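Local coordinates for stress-induced protein 1 (Caenorhabditis elegans, PDB 4YE0) that is a developmental small heat shock protein whose chaperone activity is regulated by pH-dependent conformational changes, and which probably binds unfolded proteins, at residues 36-41 and 80-85; 15-20 and 55-60; 29-34 and 65-70. One frame throughout, in Å; residues are numbered along the deposited sequence.

Contact 1: 36-41 and 80-85; sequences LTIEGH and MTIDAP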
ATOM      1  N   LEU A  36     -16.254   7.399   8.637  1.00 33.07           N
ATOM      2  CA  LEU A  36     -15.122   8.092   8.058  1.00 31.44           C
ATOM      3  C   LEU A  36     -14.306   7.132   7.197  1.00 27.70           C
ATOM      4  O   LEU A  36     -13.873   6.077   7.668  1.00 34.05           O
ATOM      5  CB  LEU A  36     -14.254   8.659   9.184  1.00 34.19           C
ATOM      6  CG  LEU A  36     -13.213   9.700   8.790  1.00 37.12           C
ATOM      7  CD1 LEU A  36     -13.885  10.966   8.293  1.00 37.19           C
ATOM      8  CD2 LEU A  36     -12.319  10.007   9.977  1.00 41.82           C
ATOM      9  N   THR A  37     -14.101   7.509   5.941  1.00 23.64           N
ATOM     10  CA  THR A  37     -13.392   6.703   4.959  1.00 27.80           C
ATOM     11  C   THR A  37     -12.175   7.454   4.430  1.00 31.81           C
ATOM     12  O   THR A  37     -12.311   8.561   3.915  1.00 31.93           O
ATOM     13  CB  THR A  37     -14.325   6.377   3.774  1.00 31.60           C
ATOM     14  OG1 THR A  37     -15.491   5.699   4.261  1.00 36.70           O
ATOM     15  CG2 THR A  37     -13.630   5.497   2.750  1.00 37.73           C
ATOM     16  N   ILE A  38     -10.993   6.852   4.562  1.00 36.31           N
ATOM     17  CA  ILE A  38      -9.769   7.399   3.987  1.00 37.28           C
ATOM     18  C   ILE A  38      -9.270   6.463   2.898  1.00 33.69           C
ATOM     19  O   ILE A  38      -9.072   5.272   3.141  1.00 39.27           O
ATOM     20  CB  ILE A  38      -8.652   7.560   5.036  1.00 40.75           C
ATOM     21  CG1 ILE A  38      -9.140   8.411   6.214  1.00 43.58           C
ATOM     22  CG2 ILE A  38      -7.412   8.168   4.395  1.00 40.94           C
ATOM     23  CD1 ILE A  38      -9.723   7.608   7.355  1.00 43.76           C
ATOM     24  N   GLU A  39      -9.046   7.018   1.709  1.00 30.58           N
ATOM     25  CA  GLU A  39      -8.639   6.248   0.539  1.00 34.05           C
ATOM     26  C   GLU A  39      -7.404   6.842  -0.119  1.00 35.50           C
ATOM     27  O   GLU A  39      -7.256   8.060  -0.201  1.00 37.65           O
ATOM     28  CB  GLU A  39      -9.767   6.217  -0.497  1.00 39.02           C
ATOM     29  CG  GLU A  39     -10.859   5.214  -0.189  1.00 48.21           C
ATOM     30  CD  GLU A  39     -11.924   5.155  -1.269  1.00 58.66           C
ATOM     31  OE1 GLU A  39     -11.575   5.185  -2.469  1.00 61.84           O
ATOM     32  OE2 GLU A  39     -13.117   5.070  -0.915  1.00 67.45           O
ATOM     33  N   GLY A  40      -6.536   5.963  -0.603  1.00 37.57           N
ATOM     34  CA  GLY A  40      -5.375   6.357  -1.387  1.00 39.83           C
ATOM     35  C   GLY A  40      -5.309   5.511  -2.643  1.00 40.23           C
ATOM     36  O   GLY A  40      -5.489   4.295  -2.581  1.00 38.40           O
ATOM     37  N   HIS A  41      -5.078   6.149  -3.785  1.00 40.50           N
ATOM     38  CA  HIS A  41      -4.876   5.426  -5.034  1.00 44.59           C
ATOM     39  C   HIS A  41      -3.731   6.030  -5.831  1.00 47.26           C
ATOM     40  O   HIS A  41      -3.777   7.198  -6.225  1.00 47.07           O
ATOM     41  CB  HIS A  41      -6.148   5.394  -5.882  1.00 49.81           C
ATOM     42  CG  HIS A  41      -6.033   4.519  -7.094  1.00 60.63           C
ATOM     43  ND1 HIS A  41      -6.582   4.851  -8.314  1.00 63.42           N
ATOM     44  CD2 HIS A  41      -5.407   3.333  -7.277  1.00 65.47           C
ATOM     45  CE1 HIS A  41      -6.312   3.900  -9.190  1.00 62.87           C
ATOM     46  NE2 HIS A  41      -5.600   2.967  -8.586  1.00 66.50           N
ATOM     47  N   MET A  80      -0.931  11.654   8.224  1.00 51.22           N
ATOM     48  CA  MET A  80      -2.212  12.340   8.249  1.00 45.58           C
ATOM     49  C   MET A  80      -2.768  12.290   9.659  1.00 43.26           C
ATOM     50  O   MET A  80      -2.732  11.245  10.308  1.00 44.24           O
ATOM     51  CB  MET A  80      -3.201  11.690   7.284  1.00 42.79           C
ATOM     52  CG  MET A  80      -4.495  12.471   7.113  1.00 43.61           C
ATOM     53  SD  MET A  80      -5.525  11.779   5.805  1.00 48.05           S
ATOM     54  CE  MET A  80      -5.995  10.274   6.606  1.00 43.32           C
ATOM     55  N   THR A  81      -3.278  13.416  10.139  1.00 42.31           N
ATOM     56  CA  THR A  81      -4.047  13.402  11.370  1.00 45.79           C
ATOM     57  C   THR A  81      -5.423  14.009  11.129  1.00 41.94           C
ATOM     58  O   THR A  81      -5.568  15.047  10.478  1.00 37.05           O
ATOM     59  CB  THR A  81      -3.317  14.068  12.565  1.00 50.66           C
ATOM     60  OG1 THR A  81      -4.184  14.080  13.708  1.00 57.02           O
ATOM     61  CG2 THR A  81      -2.899  15.478  12.254  1.00 51.80           C
ATOM     62  N   ILE A  82      -6.430  13.307  11.632  1.00 40.64           N
ATOM     63  CA  ILE A  82      -7.801  13.752  11.558  1.00 39.67           C
ATOM     64  C   ILE A  82      -8.256  13.942  12.990  1.00 40.67           C
ATOM     65  O   ILE A  82      -8.155  13.018  13.794  1.00 44.57           O
ATOM     66  CB  ILE A  82      -8.692  12.706  10.864  1.00 40.13           C
ATOM     67  CG1 ILE A  82      -8.196  12.460   9.433  1.00 41.07           C
ATOM     68  CG2 ILE A  82     -10.142  13.170  10.868  1.00 40.17           C
ATOM     69  CD1 ILE A  82      -8.828  11.263   8.752  1.00 46.04           C
ATOM     70  N   ASP A  83      -8.741  15.135  13.316  1.00 40.40           N
ATOM     71  CA  ASP A  83      -9.203  15.396  14.674  1.00 46.91           C
ATOM     72  C   ASP A  83     -10.474  16.234  14.718  1.00 44.50           C
ATOM     73  O   ASP A  83     -10.778  16.976  13.781  1.00 47.59           O
ATOM     74  CB  ASP A  83      -8.090  16.047  15.510  1.00 54.07           C
ATOM     75  CG  ASP A  83      -7.907  17.525  15.208  1.00 60.08           C
ATOM     76  OD1 ASP A  83      -7.814  18.319  16.167  1.00 76.16           O
ATOM     77  OD2 ASP A  83      -7.861  17.898  14.019  1.00 62.13           O
ATOM     78  N   ALA A  84     -11.211  16.093  15.815  1.00 43.41           N
ATOM     79  CA  ALA A  84     -12.433  16.857  16.045  1.00 43.05           C
ATOM     80  C   ALA A  84     -12.710  16.970  17.545  1.00 41.59           C
ATOM     81  O   ALA A  84     -12.369  16.064  18.306  1.00 45.61           O
ATOM     82  CB  ALA A  84     -13.602  16.187  15.342  1.00 41.04           C
ATOM     83  N   PRO A  85     -13.314  18.088  17.982  1.00 44.70           N
ATOM     84  CA  PRO A  85     -13.775  18.145  19.371  1.00 47.76           C
ATOM     85  C   PRO A  85     -15.034  17.310  19.589  1.00 52.61           C
ATOM     86  O   PRO A  85     -15.721  16.957  18.625  1.00 54.40           O
ATOM     87  CB  PRO A  85     -14.069  19.632  19.592  1.00 45.76           C
ATOM     88  CG  PRO A  85     -14.300  20.194  18.233  1.00 44.70           C
ATOM     89  CD  PRO A  85     -13.470  19.380  17.286  1.00 44.78           C
TER
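Leu36 and Ile38 on strand 36-41 face Ile82 and Met80 on strand 80-85, the two strands running nearly antiparallel at 165° with their axes 11.1 Å apart. That spacing is too wide for backbone pairing. No hydrogen bond joins the segments. Each strand belongs to a different sheet, and only apolar side chains bridge the gap. Leu36 CA sits 9.9 Å from Ile82 CA. Ile38 CA and Met80 CA are the next nearest pair, 10.0 Å apart.

Ile82 sends its side chain between the two residues of the other strand. Its CD1 end meets Leu36 CD2 tip to tip at 3.9 Å. The same methyl reaches Ile38 CG1 at 3.8 Å, again head-on. Ile82 CG2 also lies against Leu36 CD2, so both branches of the isoleucine are used. Met80 behaves differently. Its chain leaves the backbone with CG anti to N (chi1 -172°) and stays extended until chi3. There it bends (70°) and turns the CE methyl alongside Ile38, the two side chains sliding past each other in opposite directions. Met80 CE stands only 3.4 Å from Ile38 CG2, tighter than usual carbon contact, and 3.7 Å from Ile38 CG1. Packing is therefore close at this point.

All four residues are buried. Phe59 of the neighbouring strand packs on Leu36 and Ile38. Thr72 lies against Met80 and Ile82, and Leu17 touches Met80. Aliphatic side chains meeting between two facing antiparallel sheets are characteristic of the core of the immunoglobulin-like beta sandwich known as the alpha-crystallin domain, the hallmark of small heat shock proteins.

Contact 2: 15-20 and 55-60; sequences VKLDVA and FTRQFT. With SO4 (sulfate ion), chain D.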
ATOM      1  N   VAL A  15      -7.262  10.549  15.042  1.00 58.62           N
ATOM      2  CA  VAL A  15      -6.719   9.397  14.352  1.00 53.74           C
ATOM      3  C   VAL A  15      -5.461   9.864  13.628  1.00 53.76           C
ATOM      4  O   VAL A  15      -5.390  11.010  13.186  1.00 50.32           O
ATOM      5  CB  VAL A  15      -7.742   8.813  13.359  1.00 57.47           C
ATOM      6  CG1 VAL A  15      -7.092   7.787  12.451  1.00 60.19           C
ATOM      7  CG2 VAL A  15      -8.900   8.182  14.115  1.00 60.25           C
ATOM      8  N   LYS A  16      -4.468   8.984  13.532  1.00 54.04           N
ATOM      9  CA  LYS A  16      -3.243   9.271  12.788  1.00 55.52           C
ATOM     10  C   LYS A  16      -2.902   8.105  11.871  1.00 52.43           C
ATOM     11  O   LYS A  16      -2.810   6.971  12.332  1.00 52.81           O
ATOM     12  CB  LYS A  16      -2.084   9.537  13.746  1.00 58.30           C
ATOM     13  CG  LYS A  16      -2.015  10.971  14.238  1.00 60.07           C
ATOM     14  CD  LYS A  16      -0.789  11.201  15.112  1.00 68.03           C
ATOM     15  CE  LYS A  16      -0.476  12.682  15.277  1.00 73.97           C
ATOM     16  NZ  LYS A  16      -1.303  13.314  16.342  1.00 80.30           N
ATOM     17  N   LEU A  17      -2.715   8.394  10.582  1.00 50.66           N
ATOM     18  CA  LEU A  17      -2.423   7.369   9.577  1.00 50.91           C
ATOM     19  C   LEU A  17      -1.063   7.597   8.930  1.00 49.10           C
ATOM     20  O   LEU A  17      -0.624   8.737   8.775  1.00 50.54           O
ATOM     21  CB  LEU A  17      -3.467   7.379   8.451  1.00 52.58           C
ATOM     22  CG  LEU A  17      -4.960   7.292   8.760  1.00 57.40           C
ATOM     23  CD1 LEU A  17      -5.247   6.112   9.671  1.00 62.85           C
ATOM     24  CD2 LEU A  17      -5.475   8.594   9.363  1.00 56.55           C
ATOM     25  N   ASP A  18      -0.425   6.498   8.532  1.00 53.78           N
ATOM     26  CA  ASP A  18       0.787   6.544   7.722  1.00 58.00           C
ATOM     27  C   ASP A  18       0.359   6.616   6.260  1.00 57.38           C
ATOM     28  O   ASP A  18      -0.189   5.661   5.712  1.00 58.97           O
ATOM     29  CB  ASP A  18       1.657   5.308   7.970  1.00 61.69           C
ATOM     30  CG  ASP A  18       3.024   5.400   7.300  1.00 65.77           C
ATOM     31  OD1 ASP A  18       3.900   4.577   7.638  1.00 74.02           O
ATOM     32  OD2 ASP A  18       3.229   6.286   6.441  1.00 62.04           O
ATOM     33  N   VAL A  19       0.635   7.756   5.638  1.00 54.16           N
ATOM     34  CA  VAL A  19       0.078   8.104   4.341  1.00 52.81           C
ATOM     35  C   VAL A  19       1.191   8.516   3.351  1.00 53.98           C
ATOM     36  O   VAL A  19       0.922   9.026   2.260  1.00 50.49           O
ATOM     37  CB  VAL A  19      -1.027   9.174   4.589  1.00 50.65           C
ATOM     38  CG1 VAL A  19      -0.995  10.338   3.620  1.00 51.61           C
ATOM     39  CG2 VAL A  19      -2.400   8.513   4.629  1.00 46.43           C
ATOM     40  N   ALA A  20       2.438   8.214   3.715  1.00 55.88           N
ATOM     41  CA  ALA A  20       3.615   8.697   2.989  1.00 58.90           C
ATOM     42  C   ALA A  20       3.809   8.074   1.604  1.00 55.82           C
ATOM     43  O   ALA A  20       4.466   8.664   0.749  1.00 59.93           O
ATOM     44  CB  ALA A  20       4.865   8.476   3.830  1.00 62.90           C
ATOM     45  N   PHE A  55      -5.203   1.844  -0.874  1.00 41.85           N
ATOM     46  CA  PHE A  55      -5.691   1.454   0.437  1.00 42.11           C
ATOM     47  C   PHE A  55      -7.013   2.145   0.725  1.00 41.62           C
ATOM     48  O   PHE A  55      -7.312   3.207   0.173  1.00 41.45           O
ATOM     49  CB  PHE A  55      -4.656   1.730   1.543  1.00 41.59           C
ATOM     50  CG  PHE A  55      -4.729   3.113   2.126  1.00 45.69           C
ATOM     51  CD1 PHE A  55      -3.953   4.142   1.607  1.00 43.64           C
ATOM     52  CD2 PHE A  55      -5.560   3.385   3.209  1.00 48.11           C
ATOM     53  CE1 PHE A  55      -4.015   5.417   2.147  1.00 44.55           C
ATOM     54  CE2 PHE A  55      -5.625   4.658   3.750  1.00 48.74           C
ATOM     55  CZ  PHE A  55      -4.850   5.676   3.219  1.00 45.04           C
ATOM     56  N   THR A  56      -7.810   1.508   1.571  1.00 42.58           N
ATOM     57  CA  THR A  56      -9.047   2.080   2.057  1.00 41.35           C
ATOM     58  C   THR A  56      -9.136   1.762   3.540  1.00 42.26           C
ATOM     59  O   THR A  56      -9.063   0.600   3.938  1.00 47.95           O
ATOM     60  CB  THR A  56     -10.264   1.504   1.312  1.00 43.02           C
ATOM     61  OG1 THR A  56     -10.060   1.624  -0.097  1.00 41.93           O
ATOM     62  CG2 THR A  56     -11.546   2.244   1.701  1.00 40.76           C
ATOM     63  N   ARG A  57      -9.262   2.803   4.354  1.00 42.33           N
ATOM     64  CA  ARG A  57      -9.411   2.653   5.794  1.00 42.41           C
ATOM     65  C   ARG A  57     -10.730   3.291   6.176  1.00 39.57           C
ATOM     66  O   ARG A  57     -11.023   4.417   5.777  1.00 36.84           O
ATOM     67  CB  ARG A  57      -8.262   3.343   6.526  1.00 48.18           C
ATOM     68  CG  ARG A  57      -8.346   3.297   8.046  1.00 55.43           C
ATOM     69  CD  ARG A  57      -7.856   1.979   8.626  1.00 61.99           C
ATOM     70  NE  ARG A  57      -6.470   1.687   8.268  1.00 68.01           N
ATOM     71  CZ  ARG A  57      -5.793   0.616   8.678  1.00 72.29           C
ATOM     72  NH1 ARG A  57      -4.538   0.439   8.287  1.00 79.04           N
ATOM     73  NH2 ARG A  57      -6.356  -0.280   9.480  1.00 72.98           N
ATOM     74  N   GLN A  58     -11.529   2.564   6.944  1.00 39.14           N
ATOM     75  CA  GLN A  58     -12.836   3.050   7.333  1.00 38.94           C
ATOM     76  C   GLN A  58     -13.096   2.767   8.800  1.00 38.20           C
ATOM     77  O   GLN A  58     -12.750   1.700   9.302  1.00 45.60           O
ATOM     78  CB  GLN A  58     -13.903   2.398   6.460  1.00 40.69           C
ATOM     79  CG  GLN A  58     -15.317   2.864   6.738  1.00 44.74           C
ATOM     80  CD  GLN A  58     -16.303   2.278   5.751  1.00 54.52           C
ATOM     81  OE1 GLN A  58     -16.316   2.653   4.580  1.00 49.96           O
ATOM     82  NE2 GLN A  58     -17.129   1.343   6.215  1.00 63.18           N
ATOM     83  N   PHE A  59     -13.690   3.735   9.489  1.00 37.79           N
ATOM     84  CA  PHE A  59     -14.160   3.519  10.853  1.00 41.56           C
ATOM     85  C   PHE A  59     -15.330   4.421  11.200  1.00 39.01           C
ATOM     86  O   PHE A  59     -15.600   5.416  10.523  1.00 41.39           O
ATOM     87  CB  PHE A  59     -13.029   3.682  11.875  1.00 49.68           C
ATOM     88  CG  PHE A  59     -12.044   4.749  11.525  1.00 53.20           C
ATOM     89  CD1 PHE A  59     -12.258   6.060  11.910  1.00 58.36           C
ATOM     90  CD2 PHE A  59     -10.895   4.441  10.811  1.00 61.50           C
ATOM     91  CE1 PHE A  59     -11.347   7.047  11.587  1.00 59.56           C
ATOM     92  CE2 PHE A  59      -9.978   5.422  10.483  1.00 62.64           C
ATOM     93  CZ  PHE A  59     -10.206   6.728  10.871  1.00 61.52           C
ATOM     94  N   THR A  60     -16.038   4.036  12.254  1.00 43.79           N
ATOM     95  CA  THR A  60     -17.215   4.752  12.703  1.00 46.58           C
ATOM     96  C   THR A  60     -16.809   5.634  13.869  1.00 46.00           C
ATOM     97  O   THR A  60     -16.292   5.147  14.870  1.00 49.96           O
ATOM     98  CB  THR A  60     -18.324   3.779  13.142  1.00 48.62           C
ATOM     99  OG1 THR A  60     -18.643   2.895  12.058  1.00 55.25           O
ATOM    100  CG2 THR A  60     -19.579   4.536  13.558  1.00 42.55           C
TER
HETATM  101  S   SO4 D 201      -4.541  -3.629   9.046  1.00 79.90           S
HETATM  102  O1  SO4 D 201      -5.216  -2.759  10.034  1.00 73.52           O
HETATM  103  O2  SO4 D 201      -4.642  -5.042   9.480  1.00 86.48           O
HETATM  104  O3  SO4 D 201      -3.116  -3.241   8.939  1.00 80.31           O
HETATM  105  O4  SO4 D 201      -5.193  -3.481   7.728  1.00 71.15           O
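Arg57, which faces Leu17 across the contact, donates from NH2 to O1 of a sulfate at 2.8 Å. The bond is nearly straight (164°), and O1 lies at the edge of the guanidinium, near its plane. The sulfate probably comes from the crystallisation liquor. It is also held by Ser51 OG and Arg53 NH2 of the second subunit. Arg57 NH1 bonds to Gly1 O. The arginine chain bends at chi2 (81°) and chi3, turning its charged end out from the strand, while CG stays 4.5 Å from Leu17 CD1. A leucine here would probably leave Gly1 O and the sulfate without this donor.

Strands 12-18 and 49-60 belong to opposite sheets of the alpha-crystallin sandwich. Residues 55-58 also pair antiparallel with a strand of the second subunit, so the sheet continues across the dimer interface.

Two phenylalanines fill the gap on either side of Arg57. Val15 meets the Phe59 ring end with both methyls: CG1 is 3.6 Å from Phe59 CZ, and CG2 is 3.7 Å from Phe59 CE1. Val19 CG2 approaches Phe55 CZ obliquely at 4.0 Å. Phe22 packs edge-to-face with the Phe55 ring.

Contact 3: 29-34 and 65-70; sequences VNLEGH and VDLAHI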
ATOM      1  N   VAL A  29     -10.633  11.830   1.702  1.00 30.15           N
ATOM      2  CA  VAL A  29     -11.244  11.649   3.008  1.00 32.54           C
ATOM      3  C   VAL A  29     -12.716  12.007   2.875  1.00 32.97           C
ATOM      4  O   VAL A  29     -13.061  13.120   2.477  1.00 32.54           O
ATOM      5  CB  VAL A  29     -10.583  12.520   4.092  1.00 30.74           C
ATOM      6  CG1 VAL A  29     -11.264  12.282   5.434  1.00 29.95           C
ATOM      7  CG2 VAL A  29      -9.098  12.206   4.184  1.00 28.02           C
ATOM      8  N   ASN A  30     -13.573  11.046   3.199  1.00 32.48           N
ATOM      9  CA  ASN A  30     -15.006  11.224   3.086  1.00 33.29           C
ATOM     10  C   ASN A  30     -15.705  10.896   4.395  1.00 29.25           C
ATOM     11  O   ASN A  30     -15.266  10.018   5.142  1.00 32.36           O
ATOM     12  CB  ASN A  30     -15.553  10.354   1.949  1.00 36.47           C
ATOM     13  CG  ASN A  30     -15.093  10.826   0.582  1.00 37.29           C
ATOM     14  OD1 ASN A  30     -14.360  10.128  -0.115  1.00 47.34           O
ATOM     15  ND2 ASN A  30     -15.517  12.019   0.191  1.00 35.35           N
ATOM     16  N   LEU A  31     -16.778  11.629   4.671  1.00 26.14           N
ATOM     17  CA  LEU A  31     -17.640  11.376   5.809  1.00 28.99           C
ATOM     18  C   LEU A  31     -19.052  11.062   5.321  1.00 32.55           C
ATOM     19  O   LEU A  31     -19.590  11.757   4.458  1.00 29.47           O
ATOM     20  CB  LEU A  31     -17.685  12.592   6.721  1.00 32.02           C
ATOM     21  CG  LEU A  31     -18.541  12.484   7.981  1.00 33.00           C
ATOM     22  CD1 LEU A  31     -18.064  11.337   8.859  1.00 34.37           C
ATOM     23  CD2 LEU A  31     -18.479  13.798   8.742  1.00 34.86           C
ATOM     24  N   GLU A  32     -19.641  10.020   5.896  1.00 32.93           N
ATOM     25  CA  GLU A  32     -20.973   9.569   5.530  1.00 36.93           C
ATOM     26  C   GLU A  32     -21.688   9.188   6.818  1.00 33.09           C
ATOM     27  O   GLU A  32     -21.428   8.136   7.384  1.00 31.28           O
ATOM     28  CB  GLU A  32     -20.847   8.379   4.584  1.00 43.84           C
ATOM     29  CG  GLU A  32     -22.043   8.141   3.685  1.00 52.57           C
ATOM     30  CD  GLU A  32     -21.846   6.933   2.786  1.00 61.22           C
ATOM     31  OE1 GLU A  32     -22.846   6.437   2.230  1.00 64.11           O
ATOM     32  OE2 GLU A  32     -20.693   6.473   2.641  1.00 63.23           O
ATOM     33  N   GLY A  33     -22.560  10.067   7.303  1.00 40.26           N
ATOM     34  CA  GLY A  33     -23.083   9.943   8.664  1.00 46.72           C
ATOM     35  C   GLY A  33     -21.924  10.039   9.647  1.00 47.56           C
ATOM     36  O   GLY A  33     -21.214  11.043   9.675  1.00 53.51           O
ATOM     37  N   HIS A  34     -21.715   8.984  10.429  1.00 46.78           N
ATOM     38  CA  HIS A  34     -20.582   8.901  11.357  1.00 43.66           C
ATOM     39  C   HIS A  34     -19.434   8.056  10.802  1.00 38.67           C
ATOM     40  O   HIS A  34     -18.449   7.810  11.501  1.00 40.60           O
ATOM     41  CB  HIS A  34     -21.040   8.320  12.701  1.00 47.18           C
ATOM     42  CG  HIS A  34     -21.616   9.338  13.633  1.00 48.92           C
ATOM     43  ND1 HIS A  34     -20.869   9.949  14.619  1.00 54.22           N
ATOM     44  CD2 HIS A  34     -22.863   9.852  13.732  1.00 49.93           C
ATOM     45  CE1 HIS A  34     -21.634  10.799  15.282  1.00 56.94           C
ATOM     46  NE2 HIS A  34     -22.849  10.758  14.764  1.00 56.19           N
ATOM     47  N   VAL A  65     -18.754  12.803  18.682  1.00 48.95           N
ATOM     48  CA  VAL A  65     -17.887  13.671  17.875  1.00 46.22           C
ATOM     49  C   VAL A  65     -18.651  14.827  17.220  1.00 45.39           C
ATOM     50  O   VAL A  65     -19.742  14.644  16.677  1.00 44.62           O
ATOM     51  CB  VAL A  65     -17.120  12.868  16.795  1.00 46.65           C
ATOM     52  CG1 VAL A  65     -16.248  13.789  15.950  1.00 44.43           C
ATOM     53  CG2 VAL A  65     -16.261  11.792  17.445  1.00 46.78           C
ATOM     54  N   ASP A  66     -18.065  16.020  17.283  1.00 44.59           N
ATOM     55  CA  ASP A  66     -18.622  17.195  16.621  1.00 47.61           C
ATOM     56  C   ASP A  66     -18.179  17.185  15.158  1.00 46.69           C
ATOM     57  O   ASP A  66     -17.086  17.644  14.823  1.00 51.12           O
ATOM     58  CB  ASP A  66     -18.161  18.475  17.332  1.00 53.14           C
ATOM     59  CG  ASP A  66     -18.689  19.739  16.680  1.00 59.96           C
ATOM     60  OD1 ASP A  66     -19.650  19.670  15.884  1.00 67.29           O
ATOM     61  OD2 ASP A  66     -18.133  20.817  16.969  1.00 66.65           O
ATOM     62  N   LEU A  67     -19.044  16.661  14.292  1.00 44.81           N
ATOM     63  CA  LEU A  67     -18.704  16.419  12.887  1.00 42.43           C
ATOM     64  C   LEU A  67     -18.530  17.699  12.071  1.00 38.90           C
ATOM     65  O   LEU A  67     -17.893  17.680  11.022  1.00 44.68           O
ATOM     66  CB  LEU A  67     -19.761  15.528  12.223  1.00 40.45           C
ATOM     67  CG  LEU A  67     -20.066  14.180  12.889  1.00 41.61           C
ATOM     68  CD1 LEU A  67     -21.116  13.425  12.095  1.00 43.59           C
ATOM     69  CD2 LEU A  67     -18.824  13.321  13.036  1.00 39.63           C
ATOM     70  N   ALA A  68     -19.097  18.802  12.549  1.00 43.72           N
ATOM     71  CA  ALA A  68     -18.971  20.099  11.876  1.00 47.27           C
ATOM     72  C   ALA A  68     -17.557  20.687  11.936  1.00 50.59           C
ATOM     73  O   ALA A  68     -17.209  21.539  11.114  1.00 51.86           O
ATOM     74  CB  ALA A  68     -19.964  21.085  12.470  1.00 49.92           C
ATOM     75  N   HIS A  69     -16.751  20.247  12.904  1.00 51.63           N
ATOM     76  CA  HIS A  69     -15.413  20.804  13.112  1.00 51.70           C
ATOM     77  C   HIS A  69     -14.313  19.755  13.004  1.00 52.41           C
ATOM     78  O   HIS A  69     -13.250  19.884  13.617  1.00 53.25           O
ATOM     79  CB  HIS A  69     -15.354  21.510  14.466  1.00 52.04           C
ATOM     80  CG  HIS A  69     -16.229  22.719  14.541  1.00 51.48           C
ATOM     81  ND1 HIS A  69     -17.376  22.765  15.302  1.00 56.18           N
ATOM     82  CD2 HIS A  69     -16.139  23.919  13.926  1.00 58.46           C
ATOM     83  CE1 HIS A  69     -17.947  23.946  15.164  1.00 61.70           C
ATOM     84  NE2 HIS A  69     -17.216  24.667  14.334  1.00 65.65           N
ATOM     85  N   ILE A  70     -14.572  18.719  12.215  1.00 48.48           N
ATOM     86  CA  ILE A  70     -13.561  17.719  11.911  1.00 44.31           C
ATOM     87  C   ILE A  70     -12.504  18.358  11.014  1.00 42.89           C
ATOM     88  O   ILE A  70     -12.843  19.125  10.107  1.00 38.63           O
ATOM     89  CB  ILE A  70     -14.192  16.480  11.242  1.00 47.08           C
ATOM     90  CG1 ILE A  70     -13.205  15.314  11.217  1.00 50.96           C
ATOM     91  CG2 ILE A  70     -14.685  16.796   9.836  1.00 49.76           C
ATOM     92  CD1 ILE A  70     -13.901  13.968  11.239  1.00 52.89           C
TER
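Leu67 packs against Leu31, Gly33 and His34 at one end of the beta sandwich of the alpha-crystallin domain. Segment 65-70 lies in the loop that carries the chain from strand 49-60 to strand 71-74, and so from one sheet to the other. Segment 29-34 ends strand 27-32 and enters the turn before strand 35-45.

The first contact is CH-pi. Leu67 CD1 sits over one face of the His34 ring, 4.1 Å from its centroid and 7° off the ring normal. In Leu67, chi1 (-55°) sets CG anti to the carbonyl carbon, and the extended chi2 then carries CD1 out to the turn.

An apolar contact follows. Leu31 CD2 comes within 4.1 Å of Leu67 CB, the two side chains crossing at about a right angle. Leu61 packs beside Leu31, His34 and Leu67.

Leu67 CD1 also makes a van der Waals contact with Gly33 O, at 3.4 Å. Gly33 has a positive phi, which suits glycine.

Polar bonds stay within the loop or tie it to the sandwich. Asp66 pairs with Pro85 through the backbone. Asp66 O accepts a hydrogen bond from His69 N at 3.3 Å. The Asp66 carboxylate bonds to the His69 ring: His69 ND1 donates to the syn side of Asp66 OD2 at 2.7 Å, almost straight at 172°, the oxygen in the ring plane but the donor tilted well out of the carboxylate plane.

Contacts 1 and 2 span the two sheets of the sandwich, with centres 6 Å apart. Strands 35-45 and 49-60 are neighbours in one sheet, while 79-85 and 12-18 are neighbours in the other. Probable backbone bonds tie the two contacts together: Ile38 N to Arg57 O at 2.7 Å and Leu36 N to Phe59 O at 2.8 Å. Contact 3 lies at the surface, about 10 Å from contact 1 and 14 Å from contact 2, centre to centre. Each of its segments is tied to a segment of contact 1 by a probable backbone bond: Asn30 N to Thr37 O and Asp66 N to Pro85 O, each 2.9 Å. The sulfate and the second subunit meet contact 2 alone.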